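Local atomic coordinates of peptidase S15/CocE/NonD (Thaumarchaeota archaeon SCGC AB-539-E09, PDB entry 4PF1), a protein that is an alpha/beta-hydrolase-fold serine aminopeptidase of the S15/CocE/NonD family, thought to split peptides at their amino-terminal end. Residues A[104-107]-A[108-111]; A[138-141]-A[142-146]; A[454-457]-A[458-461]. One frame throughout, in Å; residues are numbered along the deposited sequence.

Contact 1: A[104-107]-A[108-111]; sequences QDVR and GKYG
The carboxylate of D105 and the ring of Y110 are the two flat groups, with planes only 25° apart although the side chains cross at about a right angle. What D105 meets of the tyrosine is not the ring but its CB, 3.8 Å from D105 OD2. Above the carboxylate, well out of its plane, stands the backbone N-H of G111, and G111 N gives D105 OD2 a hydrogen bond of 3.1 Å that is clearly bent. D105 turns its CG beside its own backbone N (chi1 -72°), which carries the carboxylate across to the returning chain. An aspartate suits this place because it has two oxygens to share out: OD1 also takes the backbone N-H of A71, and OD2 the side-chain amide of N48, so a buried charge is met by several donors.

One step further along, a tight reversal closes as K109 N donates to V106 O over 3.2 Å. G108 fits the third position of that turn, where phi is positive (81°), a conformation that glycine adopts readily. Alongside the turn, V106 CG2 and K109 CG lie 4.1 Å apart, the two side chains pointing the same way. The lysine then bends at chi2 and chi3, and its NZ is gripped by R218 O, Q214 O and the side chain of N220. R107 sends its guanidinium away from the turn to salt bridges with D43 and D136, which would be expected to offset the burial of its charge. The reversal is a type II beta turn from V106 to K109, with the D105 to G111 bond bracing the chain beyond it, just past the C-terminal end of strand 100-105 in the central sheet of the alpha/beta-hydrolase fold.

Contact 2: A[138-141]-A[142-146]; sequences YDTI and DWLVK
D142 and I141 have the most surface buried here, at consecutive places on helix 133-147, a helix packed against the central sheet of the alpha/beta-hydrolase fold. The i to i+4 hydrogen bonds of the alpha helix hold both: D142 N donates to Y138 O over 3.1 Å, and I141 O takes V145 N over 3.0 Å in an almost straight bond, 175° at the hydrogen. The same oxygen is also packed by the valine side chain, whose CG2 sits 3.3 Å from I141 O.

I141 is a branched apolar residue on the buried side of the helix. Its CG2 comes within 4.5 Å of V145 CG1, and both side chains rest on V155 of strand 154-160, so two residues one turn apart meet the same strand side chain. T140 and L144 form a second such pair one residue back. Their side chains run side by side, with T140 CG2 3.8 Å from L144 CD1. With CG2 anti to the backbone N (chi1 -65°, measured to OG1), the threonine gives its methyl to the leucine and keeps its hydroxyl for D136 O, one turn earlier in the same helix; a residue half polar and half apolar fits this border.

D142 lies at the more open side, where a charge is easily accommodated. Its CB packs 3.3 Å from Y138 O, while its carboxylate is shared between H175, which bonds to OD1, and the lysine one turn on. K146 NZ approaches from above the carboxylate plane, 35° out of it, and forms a salt bridge of 3.0 Å to D142 OD1, with a weak second bond to OD2.

Contact 3: A[454-457]-A[458-461]; sequences GEWL and VDDQ
The backbone winds through a short 3-10 turn at W456 and L457, held by two i to i+3 bonds, V458 N to E455 O at 3.2 Å and D459 N to W456 O at 3.1 Å, before the chain extends at D459. E455 O has further company: V458 CG2 packs 3.2 Å away, and a water donates a hydrogen bond of 2.7 Å to E455 O.

That water also donates to D459 OD1, at a distance short enough that its exact length is doubtful, and so links the aspartate side chain to the start of the turn. D459 folds over the carbonyl it has just bonded, with its CG 3.3 Å from W456 O, and its OD2 lies near the plane of the indole, at the ring edge. An acidic residue suits the spot because OD2 also forms a salt bridge with R439, which would be expected to stabilise its negative charge.

This turn lies in the long loop between strand 425-430 and helix 462-465, in the part of the chain related to the C-terminal non-catalytic domain of X-Pro dipeptidyl-peptidases. W456 belongs to an aromatic cluster, meeting Y438 and W580 edge-to-face and W453 with planes about 20° apart; a large flat ring can touch several neighbours at once. L457 CD2 lies over the rim of one face of the W456 ring, 3.7 Å above the plane. Past the turn, Q461 takes the N-cap position before helix 462-465. Its bends at chi1 (-65°) and chi2 curl the amide back over its own chain, and Q461 NE2 makes a weak bond to D459 O, with Q461 OE1 held by K506.

From the N terminus the three contacts follow in series, none enclosing or crossing another, and each closes only a local turn. Contact 1 reverses the chain as it leaves strand 100-105; contact 2 lies further on, in helix 133-147, the next helix after that strand. Their centres are 16 Å apart and they touch directly, through a probable hydrogen bond of 2.8 Å between Q104 NE2 and T140 OG1, which joins the strand to the helix that packs on the sheet. Contact 3, in the C-terminal, non-catalytic part, lies on the opposite side of the chain's centre. Its nearest atoms are about 20 Å from contact 1 and about 31 Å from contact 2.

Contact 1: A[104-107]-A[108-111]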
ATOM      1  N   GLN A 104       2.016 -34.092  15.792  1.00 12.23           N
ATOM      2  CA  GLN A 104       2.859 -34.616  16.855  1.00 12.05           C
ATOM      3  C   GLN A 104       4.227 -33.964  16.843  1.00 16.58           C
ATOM      4  O   GLN A 104       4.837 -33.834  15.779  1.00 16.11           O
ATOM      5  CB  GLN A 104       2.997 -36.148  16.720  1.00 13.23           C
ATOM      6  CG  GLN A 104       3.857 -36.797  17.810  1.00 19.78           C
ATOM      7  CD  GLN A 104       4.084 -38.260  17.558  1.00 31.07           C
ATOM      8  OE1 GLN A 104       4.806 -38.654  16.635  1.00 25.29           O
ATOM      9  NE2 GLN A 104       3.508 -39.096  18.405  1.00 18.76           N
ATOM     10  N   ASP A 105       4.730 -33.585  18.036  1.00 13.54           N
ATOM     11  CA  ASP A 105       6.089 -33.072  18.163  1.00 13.43           C
ATOM     12  C   ASP A 105       7.045 -34.239  17.969  1.00 18.12           C
ATOM     13  O   ASP A 105       6.883 -35.273  18.629  1.00 18.13           O
ATOM     14  CB  ASP A 105       6.320 -32.415  19.543  1.00 15.09           C
ATOM     15  CG  ASP A 105       5.643 -31.072  19.770  1.00 21.63           C
ATOM     16  OD1 ASP A 105       5.633 -30.243  18.831  1.00 21.01           O
ATOM     17  OD2 ASP A 105       5.212 -30.814  20.915  1.00 23.03           O
ATOM     18  N   VAL A 106       8.000 -34.115  17.028  1.00 14.88           N
ATOM     19  CA  VAL A 106       8.990 -35.174  16.801  1.00 14.98           C
ATOM     20  C   VAL A 106       9.868 -35.307  18.054  1.00 18.43           C
ATOM     21  O   VAL A 106       9.936 -34.370  18.859  1.00 17.34           O
ATOM     22  CB  VAL A 106       9.850 -34.961  15.521  1.00 18.96           C
ATOM     23  CG1 VAL A 106       8.988 -34.966  14.260  1.00 18.66           C
ATOM     24  CG2 VAL A 106      10.692 -33.689  15.611  1.00 18.61           C
ATOM     25  N   ARG A 107      10.527 -36.464  18.220  1.00 15.64           N
ATOM     26  CA  ARG A 107      11.410 -36.745  19.353  1.00 15.83           C
ATOM     27  C   ARG A 107      12.413 -35.603  19.582  1.00 20.49           C
ATOM     28  O   ARG A 107      13.024 -35.108  18.628  1.00 20.63           O
ATOM     29  CB  ARG A 107      12.153 -38.074  19.118  1.00 15.96           C
ATOM     30  CG  ARG A 107      12.930 -38.599  20.320  1.00 20.56           C
ATOM     31  CD  ARG A 107      13.663 -39.884  19.979  1.00 24.94           C
ATOM     32  NE  ARG A 107      12.749 -41.029  19.884  1.00 25.45           N
ATOM     33  CZ  ARG A 107      12.622 -41.962  20.821  1.00 30.44           C
ATOM     34  NH1 ARG A 107      11.768 -42.964  20.657  1.00 13.14           N
ATOM     35  NH2 ARG A 107      13.361 -41.911  21.921  1.00 16.14           N
ATOM     36  N   GLY A 108      12.516 -35.169  20.834  1.00 17.24           N
ATOM     37  CA  GLY A 108      13.451 -34.137  21.261  1.00 17.05           C
ATOM     38  C   GLY A 108      13.050 -32.693  21.028  1.00 20.59           C
ATOM     39  O   GLY A 108      13.832 -31.791  21.342  1.00 20.38           O
ATOM     40  N   LYS A 109      11.840 -32.445  20.477  1.00 16.57           N
ATOM     41  CA  LYS A 109      11.398 -31.077  20.202  1.00 15.58           C
ATOM     42  C   LYS A 109      10.159 -30.679  20.988  1.00 19.45           C
ATOM     43  O   LYS A 109       9.217 -31.465  21.122  1.00 19.09           O
ATOM     44  CB  LYS A 109      11.148 -30.853  18.693  1.00 17.06           C
ATOM     45  CG  LYS A 109      12.427 -30.706  17.837  1.00 18.52           C
ATOM     46  CD  LYS A 109      13.443 -29.660  18.367  1.00 20.97           C
ATOM     47  CE  LYS A 109      12.952 -28.228  18.266  1.00 21.74           C
ATOM     48  NZ  LYS A 109      13.741 -27.318  19.127  1.00 21.55           N
ATOM     49  N   TYR A 110      10.169 -29.420  21.484  1.00 15.45           N
ATOM     50  CA  TYR A 110       9.095 -28.734  22.204  1.00 15.22           C
ATOM     51  C   TYR A 110       8.477 -29.574  23.344  1.00 19.20           C
ATOM     52  O   TYR A 110       9.089 -29.699  24.403  1.00 18.62           O
ATOM     53  CB  TYR A 110       8.013 -28.245  21.225  1.00 15.82           C
ATOM     54  CG  TYR A 110       8.454 -27.063  20.386  1.00 17.24           C
ATOM     55  CD1 TYR A 110       8.299 -25.760  20.847  1.00 18.96           C
ATOM     56  CD2 TYR A 110       9.043 -27.249  19.138  1.00 17.87           C
ATOM     57  CE1 TYR A 110       8.711 -24.667  20.086  1.00 19.15           C
ATOM     58  CE2 TYR A 110       9.445 -26.164  18.359  1.00 18.73           C
ATOM     59  CZ  TYR A 110       9.272 -24.873  18.836  1.00 25.43           C
ATOM     60  OH  TYR A 110       9.662 -23.799  18.078  1.00 24.31           O
ATOM     61  N   GLY A 111       7.270 -30.103  23.120  1.00 15.86           N
ATOM     62  CA  GLY A 111       6.533 -30.868  24.121  1.00 15.97           C
ATOM     63  C   GLY A 111       6.970 -32.306  24.298  1.00 19.36           C
ATOM     64  O   GLY A 111       6.584 -32.949  25.278  1.00 19.36           O
TER

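Contact 2: A[138-141]-A[142-146]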
ATOM      1  N   TYR A 138       5.306 -45.791  13.703  1.00 16.48           N
ATOM      2  CA  TYR A 138       4.602 -47.065  13.899  1.00 17.09           C
ATOM      3  C   TYR A 138       3.918 -47.101  15.273  1.00 20.78           C
ATOM      4  O   TYR A 138       2.761 -47.513  15.365  1.00 20.32           O
ATOM      5  CB  TYR A 138       5.563 -48.271  13.743  1.00 19.03           C
ATOM      6  CG  TYR A 138       4.866 -49.612  13.851  1.00 21.36           C
ATOM      7  CD1 TYR A 138       4.619 -50.196  15.092  1.00 23.58           C
ATOM      8  CD2 TYR A 138       4.438 -50.291  12.716  1.00 22.54           C
ATOM      9  CE1 TYR A 138       3.939 -51.407  15.201  1.00 24.47           C
ATOM     10  CE2 TYR A 138       3.771 -51.513  12.811  1.00 24.05           C
ATOM     11  CZ  TYR A 138       3.522 -52.066  14.056  1.00 31.49           C
ATOM     12  OH  TYR A 138       2.856 -53.262  14.158  1.00 33.02           O
ATOM     13  N   ASP A 139       4.643 -46.682  16.336  1.00 17.13           N
ATOM     14  CA  ASP A 139       4.128 -46.674  17.710  1.00 16.75           C
ATOM     15  C   ASP A 139       3.032 -45.610  17.883  1.00 20.37           C
ATOM     16  O   ASP A 139       2.098 -45.818  18.661  1.00 20.29           O
ATOM     17  CB  ASP A 139       5.270 -46.457  18.719  1.00 18.28           C
ATOM     18  CG  ASP A 139       6.389 -47.487  18.630  1.00 22.52           C
ATOM     19  OD1 ASP A 139       6.132 -48.607  18.130  1.00 22.00           O
ATOM     20  OD2 ASP A 139       7.522 -47.167  19.049  1.00 26.44           O
ATOM     21  N   THR A 140       3.126 -44.496  17.125  1.00 15.81           N
ATOM     22  CA  THR A 140       2.137 -43.412  17.137  1.00 15.37           C
ATOM     23  C   THR A 140       0.835 -43.869  16.448  1.00 18.41           C
ATOM     24  O   THR A 140      -0.239 -43.702  17.027  1.00 17.97           O
ATOM     25  CB  THR A 140       2.719 -42.139  16.484  1.00 19.34           C
ATOM     26  OG1 THR A 140       3.805 -41.669  17.281  1.00 17.10           O
ATOM     27  CG2 THR A 140       1.681 -41.025  16.325  1.00 18.18           C
ATOM     28  N   ILE A 141       0.935 -44.451  15.225  1.00 14.78           N
ATOM     29  CA  ILE A 141      -0.235 -44.913  14.458  1.00 14.72           C
ATOM     30  C   ILE A 141      -0.973 -46.024  15.232  1.00 18.55           C
ATOM     31  O   ILE A 141      -2.207 -46.009  15.283  1.00 18.08           O
ATOM     32  CB  ILE A 141       0.142 -45.359  13.009  1.00 17.90           C
ATOM     33  CG1 ILE A 141       0.671 -44.163  12.178  1.00 18.08           C
ATOM     34  CG2 ILE A 141      -1.056 -46.022  12.302  1.00 19.10           C
ATOM     35  CD1 ILE A 141       1.269 -44.533  10.791  1.00 24.93           C
ATOM     36  N   ASP A 142      -0.219 -46.952  15.856  1.00 15.82           N
ATOM     37  CA  ASP A 142      -0.772 -48.064  16.638  1.00 16.03           C
ATOM     38  C   ASP A 142      -1.604 -47.559  17.812  1.00 21.18           C
ATOM     39  O   ASP A 142      -2.696 -48.076  18.046  1.00 21.18           O
ATOM     40  CB  ASP A 142       0.339 -48.994  17.138  1.00 17.70           C
ATOM     41  CG  ASP A 142      -0.166 -50.377  17.503  1.00 22.98           C
ATOM     42  OD1 ASP A 142      -0.553 -51.133  16.578  1.00 21.61           O
ATOM     43  OD2 ASP A 142      -0.181 -50.701  18.709  1.00 26.06           O
ATOM     44  N   TRP A 143      -1.102 -46.538  18.537  1.00 18.37           N
ATOM     45  CA  TRP A 143      -1.827 -45.934  19.653  1.00 18.39           C
ATOM     46  C   TRP A 143      -3.087 -45.212  19.155  1.00 21.05           C
ATOM     47  O   TRP A 143      -4.148 -45.364  19.754  1.00 20.87           O
ATOM     48  CB  TRP A 143      -0.931 -44.957  20.429  1.00 17.00           C
ATOM     49  CG  TRP A 143      -1.535 -44.484  21.723  1.00 18.22           C
ATOM     50  CD1 TRP A 143      -1.316 -45.000  22.965  1.00 21.63           C
ATOM     51  CD2 TRP A 143      -2.481 -43.416  21.892  1.00 17.77           C
ATOM     52  NE1 TRP A 143      -2.059 -44.317  23.900  1.00 21.16           N
ATOM     53  CE2 TRP A 143      -2.793 -43.346  23.266  1.00 22.18           C
ATOM     54  CE3 TRP A 143      -3.108 -42.517  21.009  1.00 18.54           C
ATOM     55  CZ2 TRP A 143      -3.688 -42.402  23.784  1.00 21.56           C
ATOM     56  CZ3 TRP A 143      -4.007 -41.594  21.521  1.00 20.07           C
ATOM     57  CH2 TRP A 143      -4.293 -41.544  22.890  1.00 21.16           C
ATOM     58  N   LEU A 144      -2.957 -44.408  18.077  1.00 16.67           N
ATOM     59  CA  LEU A 144      -4.051 -43.610  17.513  1.00 16.15           C
ATOM     60  C   LEU A 144      -5.260 -44.466  17.101  1.00 21.25           C
ATOM     61  O   LEU A 144      -6.370 -44.179  17.545  1.00 21.57           O
ATOM     62  CB  LEU A 144      -3.569 -42.772  16.314  1.00 15.46           C
ATOM     63  CG  LEU A 144      -2.694 -41.550  16.633  1.00 19.35           C
ATOM     64  CD1 LEU A 144      -2.007 -41.035  15.381  1.00 18.92           C
ATOM     65  CD2 LEU A 144      -3.502 -40.437  17.294  1.00 21.29           C
ATOM     66  N   VAL A 145      -5.048 -45.522  16.280  1.00 17.58           N
ATOM     67  CA  VAL A 145      -6.139 -46.386  15.794  1.00 17.58           C
ATOM     68  C   VAL A 145      -6.770 -47.229  16.934  1.00 21.95           C
ATOM     69  O   VAL A 145      -7.921 -47.653  16.804  1.00 21.65           O
ATOM     70  CB  VAL A 145      -5.723 -47.284  14.593  1.00 21.45           C
ATOM     71  CG1 VAL A 145      -5.369 -46.441  13.373  1.00 20.69           C
ATOM     72  CG2 VAL A 145      -4.580 -48.237  14.958  1.00 21.45           C
ATOM     73  N   LYS A 146      -6.024 -47.454  18.039  1.00 18.84           N
ATOM     74  CA  LYS A 146      -6.506 -48.226  19.189  1.00 19.30           C
ATOM     75  C   LYS A 146      -7.212 -47.354  20.233  1.00 24.04           C
ATOM     76  O   LYS A 146      -8.059 -47.867  20.966  1.00 24.05           O
ATOM     77  CB  LYS A 146      -5.342 -48.970  19.872  1.00 21.78           C
ATOM     78  CG  LYS A 146      -4.950 -50.284  19.208  1.00 29.14           C
ATOM     79  CD  LYS A 146      -3.695 -50.859  19.857  1.00 36.87           C
ATOM     80  CE  LYS A 146      -3.430 -52.292  19.460  1.00 48.23           C
ATOM     81  NZ  LYS A 146      -2.778 -52.390  18.129  1.00 55.90           N
TER

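Contact 3: A[454-457]-A[458-461]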
ATOM      1  N   GLY A 454      10.288 -15.936  -0.204  1.00 13.37           N
ATOM      2  CA  GLY A 454       9.427 -16.850  -0.945  1.00 12.96           C
ATOM      3  C   GLY A 454       9.247 -16.486  -2.404  1.00 16.10           C
ATOM      4  O   GLY A 454       8.851 -17.334  -3.202  1.00 15.30           O
ATOM      5  N   GLU A 455       9.554 -15.224  -2.773  1.00 12.45           N
ATOM      6  CA  GLU A 455       9.394 -14.728  -4.145  1.00 11.92           C
ATOM      7  C   GLU A 455      10.733 -14.604  -4.898  1.00 14.73           C
ATOM      8  O   GLU A 455      10.723 -14.310  -6.092  1.00 14.00           O
ATOM      9  CB  GLU A 455       8.702 -13.338  -4.142  1.00 13.41           C
ATOM     10  CG  GLU A 455       7.534 -13.178  -3.179  1.00 23.03           C
ATOM     11  CD  GLU A 455       6.908 -11.792  -3.124  1.00 41.04           C
ATOM     12  OE1 GLU A 455       5.767 -11.681  -2.622  1.00 42.56           O
ATOM     13  OE2 GLU A 455       7.553 -10.817  -3.576  1.00 25.71           O
ATOM     14  N   TRP A 456      11.869 -14.807  -4.208  1.00 11.24           N
ATOM     15  CA  TRP A 456      13.214 -14.553  -4.734  1.00 11.16           C
ATOM     16  C   TRP A 456      13.583 -15.325  -6.016  1.00 15.78           C
ATOM     17  O   TRP A 456      14.286 -14.761  -6.852  1.00 14.90           O
ATOM     18  CB  TRP A 456      14.279 -14.728  -3.632  1.00 10.31           C
ATOM     19  CG  TRP A 456      15.167 -15.941  -3.689  1.00 11.43           C
ATOM     20  CD1 TRP A 456      15.098 -17.034  -2.875  1.00 14.26           C
ATOM     21  CD2 TRP A 456      16.406 -16.056  -4.407  1.00 11.50           C
ATOM     22  NE1 TRP A 456      16.176 -17.861  -3.098  1.00 13.82           N
ATOM     23  CE2 TRP A 456      16.986 -17.293  -4.048  1.00 15.19           C
ATOM     24  CE3 TRP A 456      17.059 -15.254  -5.360  1.00 12.86           C
ATOM     25  CZ2 TRP A 456      18.175 -17.757  -4.621  1.00 14.72           C
ATOM     26  CZ3 TRP A 456      18.237 -15.715  -5.926  1.00 14.44           C
ATOM     27  CH2 TRP A 456      18.789 -16.947  -5.552  1.00 15.13           C
ATOM     28  N   LEU A 457      13.081 -16.557  -6.214  1.00 13.20           N
ATOM     29  CA  LEU A 457      13.447 -17.322  -7.411  1.00 13.67           C
ATOM     30  C   LEU A 457      12.824 -16.775  -8.719  1.00 18.06           C
ATOM     31  O   LEU A 457      13.224 -17.217  -9.800  1.00 18.62           O
ATOM     32  CB  LEU A 457      13.149 -18.821  -7.251  1.00 13.94           C
ATOM     33  CG  LEU A 457      14.136 -19.597  -6.353  1.00 18.79           C
ATOM     34  CD1 LEU A 457      13.812 -21.064  -6.352  1.00 19.11           C
ATOM     35  CD2 LEU A 457      15.591 -19.392  -6.796  1.00 20.21           C
ATOM     36  N   VAL A 458      11.903 -15.786  -8.631  1.00 13.49           N
ATOM     37  CA  VAL A 458      11.331 -15.146  -9.825  1.00 13.04           C
ATOM     38  C   VAL A 458      11.785 -13.661  -9.899  1.00 15.32           C
ATOM     39  O   VAL A 458      11.239 -12.887 -10.685  1.00 14.35           O
ATOM     40  CB  VAL A 458       9.782 -15.307  -9.969  1.00 16.79           C
ATOM     41  CG1 VAL A 458       9.395 -16.774 -10.105  1.00 16.65           C
ATOM     42  CG2 VAL A 458       9.023 -14.643  -8.822  1.00 16.46           C
ATOM     43  N   ASP A 459      12.830 -13.296  -9.117  1.00 10.36           N
ATOM     44  CA  ASP A 459      13.400 -11.940  -9.084  1.00  8.94           C
ATOM     45  C   ASP A 459      13.864 -11.468 -10.461  1.00 11.18           C
ATOM     46  O   ASP A 459      14.342 -12.270 -11.266  1.00  8.54           O
ATOM     47  CB  ASP A 459      14.609 -11.889  -8.131  1.00 10.27           C
ATOM     48  CG  ASP A 459      14.332 -11.449  -6.706  1.00 18.74           C
ATOM     49  OD1 ASP A 459      13.143 -11.278  -6.353  1.00 18.91           O
ATOM     50  OD2 ASP A 459      15.304 -11.279  -5.943  1.00 23.47           O
ATOM     51  N   ASP A 460      13.768 -10.150 -10.702  1.00  8.83           N
ATOM     52  CA  ASP A 460      14.283  -9.516 -11.907  1.00  9.02           C
ATOM     53  C   ASP A 460      15.810  -9.570 -11.840  1.00 13.06           C
ATOM     54  O   ASP A 460      16.397  -9.198 -10.823  1.00 12.90           O
ATOM     55  CB  ASP A 460      13.755  -8.067 -12.020  1.00 10.87           C
ATOM     56  CG  ASP A 460      14.280  -7.263 -13.196  1.00 19.69           C
ATOM     57  OD1 ASP A 460      14.582  -7.872 -14.251  1.00 20.57           O
ATOM     58  OD2 ASP A 460      14.336  -6.023 -13.084  1.00 24.57           O
ATOM     59  N   GLN A 461      16.437 -10.138 -12.868  1.00  9.66           N
ATOM     60  CA  GLN A 461      17.885 -10.308 -12.898  1.00  9.68           C
ATOM     61  C   GLN A 461      18.579  -9.176 -13.685  1.00 13.66           C
ATOM     62  O   GLN A 461      19.756  -9.302 -14.025  1.00 14.32           O
ATOM     63  CB  GLN A 461      18.257 -11.701 -13.456  1.00 10.87           C
ATOM     64  CG  GLN A 461      17.801 -12.878 -12.559  1.00 10.56           C
ATOM     65  CD  GLN A 461      18.311 -12.781 -11.136  1.00 23.02           C
ATOM     66  OE1 GLN A 461      19.508 -12.914 -10.868  1.00 17.09           O
ATOM     67  NE2 GLN A 461      17.407 -12.542 -10.187  1.00 15.35           N
TER
HETATM   68  O   HOH W   1      10.659 -11.727  -6.712  1.00  5.85           O